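Local coordinates for 39 kDa initiator binding protein (Trichomonas vaginalis, PDB 1Q87) that binds the initiator element of core promoters as a whole protein, of which this chain is the C-terminal domain, at residues L113-A116 against S117-I121. Residues are numbered along the deposited sequence; the frame is centred on the assembly and turned at random.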
loop_
_atom_site.group_PDB
_atom_site.type_symbol
_atom_site.label_atom_id
_atom_site.label_comp_id
_atom_site.label_asym_id
_atom_site.label_seq_id
_atom_site.Cartn_x
_atom_site.Cartn_y
_atom_site.Cartn_z
ATOM N N LEU A 113 -0.231 8.214 6.079
ATOM C CA LEU A 113 -1.537 8.008 6.682
ATOM C C LEU A 113 -2.004 6.642 6.249
ATOM O O LEU A 113 -2.424 5.848 7.105
ATOM C CB LEU A 113 -2.545 9.069 6.234
ATOM C CG LEU A 113 -2.158 10.489 6.653
ATOM C CD1 LEU A 113 -3.257 11.476 6.186
ATOM C CD2 LEU A 113 -1.945 10.529 8.185
ATOM N N LYS A 114 -1.917 6.357 4.937
ATOM C CA LYS A 114 -2.333 5.048 4.419
ATOM C C LYS A 114 -1.581 3.937 5.135
ATOM O O LYS A 114 -2.184 2.951 5.587
ATOM C CB LYS A 114 -2.107 4.948 2.912
ATOM C CG LYS A 114 -2.928 5.993 2.144
ATOM C CD LYS A 114 -3.288 5.546 0.752
ATOM C CE LYS A 114 -4.035 6.596 0.017
ATOM N NZ LYS A 114 -4.006 6.248 -1.438
ATOM N N ILE A 115 -0.286 4.137 5.317
ATOM C CA ILE A 115 0.515 3.123 5.980
ATOM C C ILE A 115 0.014 2.851 7.375
ATOM O O ILE A 115 -0.277 1.703 7.712
ATOM C CB ILE A 115 2.042 3.488 6.029
ATOM C CG1 ILE A 115 2.669 3.376 4.621
ATOM C CG2 ILE A 115 2.763 2.584 7.031
ATOM C CD1 ILE A 115 4.118 3.821 4.549
ATOM N N ALA A 116 -0.068 3.902 8.193
ATOM C CA ALA A 116 -0.554 3.755 9.567
ATOM C C ALA A 116 -1.932 3.087 9.544
ATOM O O ALA A 116 -2.180 2.126 10.277
ATOM C CB ALA A 116 -0.659 5.121 10.251
ATOM N N SER A 117 -2.823 3.580 8.690
ATOM C CA SER A 117 -4.154 3.002 8.625
ATOM C C SER A 117 -4.136 1.486 8.435
ATOM O O SER A 117 -4.623 0.738 9.293
ATOM C CB SER A 117 -4.956 3.654 7.511
ATOM O OG SER A 117 -6.175 2.963 7.325
ATOM N N LEU A 118 -3.544 1.030 7.330
ATOM C CA LEU A 118 -3.489 -0.393 7.023
ATOM C C LEU A 118 -2.731 -1.143 8.078
ATOM O O LEU A 118 -3.186 -2.168 8.586
ATOM C CB LEU A 118 -2.819 -0.649 5.659
ATOM C CG LEU A 118 -3.090 -1.933 4.841
ATOM C CD1 LEU A 118 -1.795 -2.609 4.478
ATOM C CD2 LEU A 118 -3.938 -2.910 5.603
ATOM N N LEU A 119 -1.555 -0.641 8.389
ATOM C CA LEU A 119 -0.711 -1.282 9.358
ATOM C C LEU A 119 -1.370 -1.490 10.727
ATOM O O LEU A 119 -1.095 -2.476 11.424
ATOM C CB LEU A 119 0.545 -0.457 9.515
ATOM C CG LEU A 119 1.831 -1.247 9.630
ATOM C CD1 LEU A 119 1.778 -2.437 8.691
ATOM C CD2 LEU A 119 3.003 -0.310 9.263
ATOM N N LEU A 120 -2.248 -0.571 11.115
ATOM C CA LEU A 120 -2.882 -0.668 12.418
ATOM C C LEU A 120 -3.888 -1.819 12.457
ATOM O O LEU A 120 -4.018 -2.495 13.480
ATOM C CB LEU A 120 -3.543 0.663 12.776
ATOM C CG LEU A 120 -3.787 0.927 14.265
ATOM C CD1 LEU A 120 -5.212 0.535 14.637
ATOM C CD2 LEU A 120 -2.734 0.174 15.105
ATOM N N ILE A 121 -4.569 -2.049 11.333
ATOM C CA ILE A 121 -5.556 -3.129 11.187
ATOM C C ILE A 121 -4.911 -4.504 11.389
ATOM O O ILE A 121 -5.375 -5.303 12.202
ATOM C CB ILE A 121 -6.180 -3.125 9.777
ATOM C CG1 ILE A 121 -6.739 -1.747 9.452
ATOM C CG2 ILE A 121 -7.264 -4.137 9.686
ATOM C CD1 ILE A 121 -7.721 -1.247 10.460
#
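The side chain of I115 stands with CG2 anti to its backbone N and CG1 beside that N (chi1 -71°), which turns the CG2 methyl along the helix toward L119, one turn on. There I115 CG2 meets L119 CD2 at 3.7 Å, the two chains running alongside each other in a common direction. Beta-branched I115 offers this methyl close to the backbone, and L119 answers with one arm of its forked end: a single i to i+4 apolar contact, of the kind that lies along one face of an alpha helix.

Four successive backbone bonds of the same i to i+4 kind hold the turn. S117 N reaches L113 O at 2.8 Å, and L118 N reaches K114 O at 2.9 Å with an almost straight N-H...O angle of 175°. L119 N bonds I115 O, within the pair whose methyls touch. The last bond, L120 N to A116 O at 2.8 Å, is more bent (142°). A116 suits its exposed place through alanine's high helix propensity and small side chain.

The short side chain of S117 keeps OG near the backbone, where it hydrogen-bonds D194 OD2. K114 is long enough to carry its ammonium off a buried stem: NZ is held by the carbonyls of G106 and I175 and by N171 OD1, which would help offset the cost of burying its charge.

From helix 111-123, I115 packs on F101 and F105 of helix 95-105 and on V80 and I84 of helix 74-84, while S117 and L118 rest on W193 of helix 193-199, and K114 ties the helix to the end of strand 165-171.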